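Local coordinates for conserved hypothetical protein, putative anti-sigma factor (Parabacteroides distasonis, PDB 4M0N) that probably acts as a sigma factor antagonist of the FecR type, this piece holding the FecR beta domain and the C-terminal domain of a longer membrane protein, at residues V41-A45 / A154-G158; E103-M107 / P166-V170; L174-Q180 / K201-L207. The protein carries 1 engineered substitution. All coordinates share one frame; numbering follows the deposited sequence.

Contact 1: residues V41-A45 / A154-G158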
loop_
_atom_site.group_PDB
_atom_site.type_symbol
_atom_site.label_atom_id
_atom_site.label_comp_id
_atom_site.label_asym_id
_atom_site.label_seq_id
_atom_site.Cartn_x
_atom_site.Cartn_y
_atom_site.Cartn_z
ATOM N N VAL A 41 -3.233 -14.098 -0.302
ATOM C CA VAL A 41 -3.014 -12.729 -0.668
ATOM C C VAL A 41 -4.277 -11.918 -0.369
ATOM O O VAL A 41 -5.382 -12.296 -0.809
ATOM C CB VAL A 41 -2.718 -12.570 -2.183
ATOM C CG1 VAL A 41 -2.318 -11.137 -2.476
ATOM C CG2 VAL A 41 -1.642 -13.583 -2.658
ATOM N N HIS A 42 -4.120 -10.849 0.384
ATOM C CA HIS A 42 -5.195 -9.865 0.603
ATOM C C HIS A 42 -4.900 -8.674 -0.287
ATOM O O HIS A 42 -3.787 -8.118 -0.229
ATOM C CB HIS A 42 -5.174 -9.374 2.024
ATOM C CG HIS A 42 -5.645 -10.365 3.032
ATOM N ND1 HIS A 42 -4.869 -11.422 3.458
ATOM C CD2 HIS A 42 -6.783 -10.412 3.760
ATOM C CE1 HIS A 42 -5.529 -12.107 4.377
ATOM N NE2 HIS A 42 -6.687 -11.507 4.589
ATOM N N LEU A 43 -5.885 -8.280 -1.110
ATOM C CA LEU A 43 -5.712 -7.194 -2.065
ATOM C C LEU A 43 -6.537 -6.002 -1.639
ATOM O O LEU A 43 -7.731 -6.132 -1.382
ATOM C CB LEU A 43 -6.148 -7.638 -3.451
ATOM C CG LEU A 43 -5.312 -8.734 -4.084
ATOM C CD1 LEU A 43 -5.812 -10.108 -3.684
ATOM C CD2 LEU A 43 -5.386 -8.537 -5.589
ATOM N N ASN A 44 -5.899 -4.834 -1.564
ATOM C CA ASN A 44 -6.570 -3.608 -1.153
ATOM C C ASN A 44 -7.257 -2.978 -2.362
ATOM O O ASN A 44 -7.000 -3.352 -3.507
ATOM C CB ASN A 44 -5.573 -2.659 -0.537
ATOM C CG ASN A 44 -6.223 -1.623 0.376
ATOM O OD1 ASN A 44 -7.453 -1.650 0.589
ATOM N ND2 ASN A 44 -5.411 -0.717 0.913
ATOM N N ALA A 45 -8.141 -2.036 -2.081
ATOM C CA ALA A 45 -8.883 -1.281 -3.065
ATOM C C ALA A 45 -7.983 -0.747 -4.170
ATOM O O ALA A 45 -6.937 -0.154 -3.895
ATOM C CB ALA A 45 -9.553 -0.080 -2.359
ATOM N N ALA A 154 -2.964 -2.444 8.770
ATOM C CA ALA A 154 -4.237 -2.236 9.462
ATOM C C ALA A 154 -5.376 -2.214 8.458
ATOM O O ALA A 154 -6.530 -2.508 8.798
ATOM C CB ALA A 154 -4.208 -0.934 10.226
ATOM N N TRP A 155 -5.046 -1.822 7.239
ATOM C CA TRP A 155 -6.018 -1.826 6.161
ATOM C C TRP A 155 -6.766 -3.151 6.026
ATOM O O TRP A 155 -7.926 -3.162 5.663
ATOM C CB TRP A 155 -5.398 -1.371 4.840
ATOM C CG TRP A 155 -4.445 -2.337 4.162
ATOM C CD1 TRP A 155 -3.084 -2.314 4.224
ATOM C CD2 TRP A 155 -4.792 -3.438 3.304
ATOM N NE1 TRP A 155 -2.558 -3.343 3.475
ATOM C CE2 TRP A 155 -3.586 -4.050 2.900
ATOM C CE3 TRP A 155 -6.002 -3.970 2.847
ATOM C CZ2 TRP A 155 -3.565 -5.129 2.020
ATOM C CZ3 TRP A 155 -5.970 -5.060 2.000
ATOM C CH2 TRP A 155 -4.762 -5.631 1.607
ATOM N N LEU A 156 -6.106 -4.265 6.345
ATOM C CA LEU A 156 -6.730 -5.575 6.307
ATOM C C LEU A 156 -8.027 -5.609 7.128
ATOM O O LEU A 156 -8.976 -6.267 6.719
ATOM C CB LEU A 156 -5.764 -6.633 6.869
ATOM C CG LEU A 156 -4.430 -6.783 6.113
ATOM C CD1 LEU A 156 -3.448 -7.671 6.869
ATOM C CD2 LEU A 156 -4.670 -7.333 4.746
ATOM N N GLN A 157 -8.042 -4.870 8.244
ATOM C CA GLN A 157 -9.179 -4.848 9.193
ATOM C C GLN A 157 -9.947 -3.530 9.117
ATOM O O GLN A 157 -10.743 -3.234 10.014
ATOM C CB GLN A 157 -8.683 -5.057 10.638
ATOM C CG GLN A 157 -8.002 -6.394 10.898
ATOM C CD GLN A 157 -6.515 -6.402 10.561
ATOM O OE1 GLN A 157 -5.827 -5.387 10.678
ATOM N NE2 GLN A 157 -6.015 -7.559 10.139
ATOM N N GLY A 158 -9.709 -2.751 8.056
ATOM C CA GLY A 158 -10.357 -1.467 7.852
ATOM C C GLY A 158 -9.720 -0.298 8.583
ATOM O O GLY A 158 -10.336 0.749 8.746
#

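Contact 2: residues E103-M107 / P166-V170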
loop_
_atom_site.group_PDB
_atom_site.type_symbol
_atom_site.label_atom_id
_atom_site.label_comp_id
_atom_site.label_asym_id
_atom_site.label_seq_id
_atom_site.Cartn_x
_atom_site.Cartn_y
_atom_site.Cartn_z
ATOM N N GLU A 103 -0.377 5.179 -9.390
ATOM C CA GLU A 103 -0.700 6.606 -9.199
ATOM C C GLU A 103 -0.054 7.348 -8.010
ATOM O O GLU A 103 -0.244 8.567 -7.858
ATOM C CB GLU A 103 -2.224 6.796 -9.123
ATOM C CG GLU A 103 -2.918 6.207 -7.907
ATOM C CD GLU A 103 -3.492 4.826 -8.123
ATOM O OE1 GLU A 103 -2.901 4.104 -9.026
ATOM O OE2 GLU A 103 -4.534 4.494 -7.405
ATOM N N ASP A 104 0.693 6.647 -7.160
ATOM C CA ASP A 104 1.204 7.236 -5.924
ATOM C C ASP A 104 2.667 7.640 -6.108
ATOM O O ASP A 104 3.387 7.065 -6.917
ATOM C CB ASP A 104 1.155 6.247 -4.759
ATOM C CG ASP A 104 -0.257 5.998 -4.218
ATOM O OD1 ASP A 104 -1.243 6.508 -4.815
ATOM O OD2 ASP A 104 -0.359 5.272 -3.172
ATOM N N GLU A 105 3.086 8.597 -5.308
ATOM C CA GLU A 105 4.471 9.045 -5.315
ATOM C C GLU A 105 5.378 8.039 -4.606
ATOM O O GLU A 105 6.566 7.988 -4.901
ATOM C CB GLU A 105 4.624 10.458 -4.716
ATOM C CG GLU A 105 4.347 10.615 -3.230
ATOM C CD GLU A 105 4.825 11.949 -2.671
ATOM O OE1 GLU A 105 4.571 12.996 -3.307
ATOM O OE2 GLU A 105 5.455 11.949 -1.588
ATOM N N LEU A 106 4.833 7.239 -3.689
ATOM C CA LEU A 106 5.652 6.303 -2.943
ATOM C C LEU A 106 5.258 4.862 -3.160
ATOM O O LEU A 106 4.079 4.562 -3.389
ATOM C CB LEU A 106 5.580 6.585 -1.450
ATOM C CG LEU A 106 5.870 7.997 -0.957
ATOM C CD1 LEU A 106 5.556 8.138 0.530
ATOM C CD2 LEU A 106 7.323 8.308 -1.230
ATOM N N MET A 107 6.253 3.977 -3.080
ATOM C CA MET A 107 6.063 2.550 -3.016
ATOM C C MET A 107 6.754 2.050 -1.742
ATOM O O MET A 107 7.768 2.589 -1.348
ATOM C CB MET A 107 6.673 1.930 -4.264
ATOM C CG MET A 107 6.686 0.440 -4.339
ATOM S SD MET A 107 8.181 -0.335 -3.719
ATOM C CE MET A 107 7.823 -1.968 -4.368
ATOM N N PRO A 166 2.719 11.953 3.875
ATOM C CA PRO A 166 2.343 13.175 3.177
ATOM C C PRO A 166 0.841 13.226 2.877
ATOM O O PRO A 166 0.263 12.204 2.514
ATOM C CB PRO A 166 3.134 13.090 1.871
ATOM C CG PRO A 166 4.277 12.192 2.179
ATOM C CD PRO A 166 3.737 11.189 3.136
ATOM N N ILE A 167 0.247 14.408 3.024
ATOM C CA ILE A 167 -1.191 14.612 2.780
ATOM C C ILE A 167 -1.613 14.131 1.379
ATOM O O ILE A 167 -2.673 13.537 1.234
ATOM C CB ILE A 167 -1.638 16.073 3.089
ATOM C CG1 ILE A 167 -3.160 16.245 2.972
ATOM C CG2 ILE A 167 -0.941 17.086 2.186
ATOM C CD1 ILE A 167 -3.977 15.378 3.899
ATOM N N SER A 168 -0.768 14.314 0.367
ATOM C CA SER A 168 -1.123 13.862 -0.989
ATOM C C SER A 168 -1.311 12.352 -1.021
ATOM O O SER A 168 -2.204 11.834 -1.697
ATOM C CB SER A 168 -0.062 14.285 -2.019
ATOM O OG SER A 168 1.254 13.990 -1.568
ATOM N N SER A 169 -0.461 11.637 -0.290
ATOM C CA SER A 169 -0.570 10.192 -0.214
ATOM C C SER A 169 -1.790 9.782 0.612
ATOM O O SER A 169 -2.508 8.882 0.235
ATOM C CB SER A 169 0.704 9.570 0.373
ATOM O OG SER A 169 1.825 9.870 -0.447
ATOM N N VAL A 170 -1.998 10.439 1.744
ATOM C CA VAL A 170 -3.203 10.225 2.559
ATOM C C VAL A 170 -4.454 10.318 1.683
ATOM O O VAL A 170 -5.331 9.460 1.751
ATOM C CB VAL A 170 -3.288 11.270 3.700
ATOM C CG1 VAL A 170 -4.669 11.295 4.328
ATOM C CG2 VAL A 170 -2.227 10.980 4.760
HETATM O O HOH W 1 2.571 7.993 -1.964
#

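Contact 3: residues L174-Q180 / K201-L207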
loop_
_atom_site.group_PDB
_atom_site.type_symbol
_atom_site.label_atom_id
_atom_site.label_comp_id
_atom_site.label_asym_id
_atom_site.label_seq_id
_atom_site.Cartn_x
_atom_site.Cartn_y
_atom_site.Cartn_z
ATOM N N LEU A 174 -7.432 7.608 1.043
ATOM C CA LEU A 174 -8.838 7.870 1.350
ATOM C C LEU A 174 -9.734 7.673 0.141
ATOM O O LEU A 174 -10.794 7.010 0.233
ATOM C CB LEU A 174 -9.028 9.272 1.925
ATOM C CG LEU A 174 -8.294 9.609 3.235
ATOM C CD1 LEU A 174 -8.667 11.020 3.673
ATOM C CD2 LEU A 174 -8.554 8.619 4.349
ATOM N N GLU A 175 -9.317 8.208 -0.999
ATOM C CA GLU A 175 -10.096 8.021 -2.216
ATOM C C GLU A 175 -10.327 6.553 -2.531
ATOM O O GLU A 175 -11.438 6.124 -2.879
ATOM C CB GLU A 175 -9.416 8.663 -3.427
ATOM C CG GLU A 175 -9.335 10.163 -3.408
ATOM C CD GLU A 175 -8.761 10.685 -4.705
ATOM O OE1 GLU A 175 -7.559 10.440 -4.952
ATOM O OE2 GLU A 175 -9.515 11.330 -5.449
ATOM N N ARG A 176 -9.276 5.756 -2.389
ATOM C CA ARG A 176 -9.377 4.341 -2.666
ATOM C C ARG A 176 -10.205 3.552 -1.641
ATOM O O ARG A 176 -10.977 2.664 -2.002
ATOM C CB ARG A 176 -7.973 3.752 -2.752
ATOM C CG ARG A 176 -7.259 4.194 -4.001
ATOM C CD ARG A 176 -5.965 3.408 -4.193
ATOM N NE ARG A 176 -4.978 3.768 -3.190
ATOM C CZ ARG A 176 -3.909 4.540 -3.394
ATOM N NH1 ARG A 176 -3.657 5.061 -4.571
ATOM N NH2 ARG A 176 -3.090 4.812 -2.380
ATOM N N MET A 177 -10.034 3.889 -0.371
ATOM C CA MET A 177 -10.777 3.220 0.700
ATOM C C MET A 177 -12.254 3.486 0.630
ATOM O O MET A 177 -13.041 2.552 0.783
ATOM C CB MET A 177 -10.298 3.665 2.083
ATOM C CG MET A 177 -11.129 3.077 3.232
ATOM S SD MET A 177 -10.289 3.217 4.828
ATOM C CE MET A 177 -8.964 1.992 4.744
ATOM N N TYR A 178 -12.616 4.765 0.481
ATOM C CA TYR A 178 -13.987 5.206 0.585
ATOM C C TYR A 178 -14.702 5.358 -0.749
ATOM O O TYR A 178 -15.897 5.667 -0.782
ATOM C CB TYR A 178 -14.042 6.502 1.397
ATOM C CG TYR A 178 -13.570 6.297 2.823
ATOM C CD1 TYR A 178 -14.380 5.698 3.777
ATOM C CD2 TYR A 178 -12.291 6.667 3.205
ATOM C CE1 TYR A 178 -13.936 5.498 5.078
ATOM C CE2 TYR A 178 -11.846 6.480 4.500
ATOM C CZ TYR A 178 -12.679 5.907 5.448
ATOM O OH TYR A 178 -12.235 5.715 6.751
ATOM N N ASN A 179 -13.988 5.092 -1.847
ATOM C CA ASN A 179 -14.516 5.270 -3.191
ATOM C C ASN A 179 -15.164 6.639 -3.383
ATOM O O ASN A 179 -16.352 6.771 -3.772
ATOM C CB ASN A 179 -15.467 4.147 -3.556
ATOM C CG ASN A 179 -15.847 4.180 -5.008
ATOM O OD1 ASN A 179 -15.091 4.682 -5.842
ATOM N ND2 ASN A 179 -17.021 3.672 -5.319
ATOM N N GLN A 180 -14.350 7.657 -3.114
ATOM C CA GLN A 180 -14.791 9.026 -3.104
ATOM C C GLN A 180 -13.692 9.915 -3.655
ATOM O O GLN A 180 -12.587 9.919 -3.123
ATOM C CB GLN A 180 -15.137 9.429 -1.674
ATOM C CG GLN A 180 -15.418 10.912 -1.483
ATOM C CD GLN A 180 -16.559 11.416 -2.366
ATOM O OE1 GLN A 180 -17.703 10.974 -2.224
ATOM N NE2 GLN A 180 -16.252 12.333 -3.283
ATOM N N LYS A 201 -13.124 4.085 10.602
ATOM C CA LYS A 201 -13.824 5.349 10.779
ATOM C C LYS A 201 -14.529 5.765 9.499
ATOM O O LYS A 201 -14.203 5.264 8.397
ATOM C CB LYS A 201 -12.853 6.438 11.234
ATOM C CG LYS A 201 -12.252 6.203 12.618
ATOM C CD LYS A 201 -13.065 6.858 13.718
ATOM C CE LYS A 201 -12.273 7.028 15.003
ATOM N NZ LYS A 201 -11.058 7.874 14.804
ATOM N N SER A 202 -15.509 6.662 9.641
ATOM C CA SER A 202 -16.158 7.249 8.492
ATOM C C SER A 202 -15.139 8.161 7.824
ATOM O O SER A 202 -14.223 8.636 8.479
ATOM C CB SER A 202 -17.397 8.053 8.894
ATOM O OG SER A 202 -17.020 9.094 9.768
ATOM N N LEU A 203 -15.293 8.404 6.533
ATOM C CA LEU A 203 -14.475 9.412 5.842
ATOM C C LEU A 203 -14.587 10.772 6.541
ATOM O O LEU A 203 -13.583 11.463 6.761
ATOM C CB LEU A 203 -14.915 9.537 4.390
ATOM C CG LEU A 203 -14.165 10.541 3.504
ATOM C CD1 LEU A 203 -12.668 10.371 3.653
ATOM C CD2 LEU A 203 -14.620 10.398 2.051
ATOM N N GLU A 204 -15.813 11.133 6.910
ATOM C CA GLU A 204 -16.078 12.409 7.578
ATOM C C GLU A 204 -15.212 12.542 8.832
ATOM O O GLU A 204 -14.545 13.559 9.045
ATOM C CB GLU A 204 -17.573 12.529 7.924
ATOM C CG GLU A 204 -18.051 13.936 8.252
ATOM C CD GLU A 204 -19.546 13.985 8.575
ATOM O OE1 GLU A 204 -20.249 12.980 8.325
ATOM O OE2 GLU A 204 -20.019 15.025 9.079
ATOM N N ALA A 205 -15.196 11.486 9.637
ATOM C CA ALA A 205 -14.414 11.442 10.882
ATOM C C ALA A 205 -12.917 11.555 10.653
ATOM O O ALA A 205 -12.180 12.206 11.414
ATOM C CB ALA A 205 -14.714 10.136 11.610
ATOM N N VAL A 206 -12.443 10.874 9.612
ATOM C CA VAL A 206 -11.040 10.945 9.292
ATOM C C VAL A 206 -10.681 12.352 8.852
ATOM O O VAL A 206 -9.679 12.882 9.304
ATOM C CB VAL A 206 -10.617 9.927 8.228
ATOM C CG1 VAL A 206 -9.150 10.147 7.902
ATOM C CG2 VAL A 206 -10.866 8.493 8.712
ATOM N N LEU A 207 -11.513 12.966 8.009
ATOM C CA LEU A 207 -11.266 14.338 7.581
ATOM C C LEU A 207 -11.337 15.342 8.750
ATOM O O LEU A 207 -10.515 16.240 8.824
ATOM C CB LEU A 207 -12.205 14.739 6.449
ATOM C CG LEU A 207 -12.004 13.921 5.160
ATOM C CD1 LEU A 207 -13.113 14.260 4.178
ATOM C CD2 LEU A 207 -10.634 14.195 4.564
HETATM O O HOH W 2 -10.555 4.270 9.283
#

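Contact 1: residues V41-A45 / A154-G158
Trp-155 and Asn-44 show how an amide can serve as a flat surface for an indole. The carboxamide of Asn-44 lies over one face of the ring, its plane only 10° from that of the indole, with Asn-44 CG 3.4 Å from Trp-155 CE3. Behind it, Asn-44 CB sits over the six-membered ring, a CH-pi contact of 3.6 Å from CB to the centroid of Trp-155. The ring gets there because Trp-155 CG is wedged between its own backbone N and carbonyl carbon (chi1 72°), which points the indole at the strand. Its far corner then meets the backbone edge-on, with Trp-155 CH2 3.2 Å from His-42 O. Both polar ends have partners beyond the pair: Trp-155 NE1 bonds to Asn-97 OD1, and Asn-44 ND2 to Glu-67 OE1, which, with a weak bond from Ala-45 N to Asn-44 OD1, probably limits rotation of the amide.

Leu-156 comes next and takes the opposite face of the indole with its CD2 methyl. The Leu-156 side chain crosses that of His-42 at about a right angle, with Leu-156 CD2 3.4 Å from His-42 CB.

Strand 40-43 runs between strands 31-34 and 67-72 in the antiparallel sheet of the FecR domain. The contact seats on it the loop leading to the C-terminal domain, with Phe-69 touching Leu-156 and His-30 meeting Trp-155 edge-to-face.

Contact 2: residues E103-M107 / P166-V170
Leu-106 and Pro-166 make the apolar part of a thin surface contact, Leu-106 CD1 standing 4.4 Å from Pro-166 CD. Beside them Glu-105, modelled in two conformers, crosses Pro-166 obliquely. In the conformer described here, its CG lies between the backbone N and the carbonyl carbon (chi1 67°) and the chain runs out straight from there. This brings Glu-105 OE2 to 4.0 Å from Pro-166 CG and Glu-105 OE1 to 3.9 Å from Ser-168 OG, too long for a hydrogen bond. No direct hydrogen bond joins the segments. A water accepts from Leu-106 N at 2.9 Å; its approach to Ser-169 OG is short and doubtful, as it rests on one of two conformers.

Pro-166 holds the N-cap position, just before helix 167-178, the first helix of a beta-alpha-beta-beta-alpha-beta-beta succession that makes up the FecR C-terminal domain. In this conformer the Glu-105 carboxylate stands near the start of the helix, where a negative charge might be favoured. Val-170 N returns to Pro-166 O to begin the helical ladder.

Farther out, Tyr-193 of strand 193-199 backs the proline. On the other side, backbone bonds tie Glu-105 to Asn-137 and Met-107 to Val-135, setting strand 106-111 against strand 131-136 and the turn before it against the residue that follows that strand. Asp-104 OD1 bonds to His-172 ND1 and has Arg-176 as its second partner.

Contact 3: residues L174-Q180 / K201-L207
Tyr-178 and Leu-203 meet face to branch. Leu-203 CB rests over the centre of the phenol, 3.9 Å from the Tyr-178 ring centroid and 13° off the normal, while Met-177 CG covers the opposite face, so the ring is held like a plate in a slot. Beyond CB the two methyls of Leu-203 diverge: Leu-203 CD1 touches Tyr-178 CD2 at 3.7 Å, and CD2 reaches Gln-180 CG. Leu-203 CG stands anti to the backbone N (chi1 -180°), which carries the branch point out alongside the ring.

This is the pairing of the two helices of the FecR C-terminal domain. The short segments 174-178 and 203-207 run nearly antiparallel, 158° between their directions, with axes 11.7 Å apart. One turn back along the first helix, Leu-174 is the bump that fits between Leu-203, Val-206 and Leu-207. Leu-174 CD2 meets Val-206 CG1 at 3.9 Å. The Leu-174 and Leu-207 side chains slide past each other in opposite directions, with Leu-174 CD1 3.8 Å from Leu-207 CD2. Leu-160 of strand 159-166 also packs on Leu-174, Tyr-178 and Val-206.

At the far end of the phenol, Tyr-178 OH donates to Lys-201 O at 2.6 Å, approaching from above the carbonyl plane. A phenylalanine in place of Tyr-178 would probably keep the plate but leave the Lys-201 carbonyl without this donor. Next to it, Ser-202 caps the second helix, its OG accepting from Ala-205 N.

In the fold
Contact 1 sets the connecting loop on the FecR beta sheet, contact 2 joins the edge of strand 106-111 to the first C-terminal helix, and contact 3 lies within the C-terminal domain. Contacts 1 and 2 reach the same sheet, their centres about 17 Å apart; the centre of contact 3 is about 15 Å from each. Arg-176 ties them together: Arg-176 NH1 forms salt bridges with Asp-104 OD1 (2.8 Å) and Glu-103 OE2 (3.0 Å), while its O packs against Ala-45 CB. In contact 1 the side chain of Asn-44 is about 9 Å from a bound magnesium ion and about 7 Å from Gly-46, a residue seen to bind magnesium, though no metal is bound to it in this model.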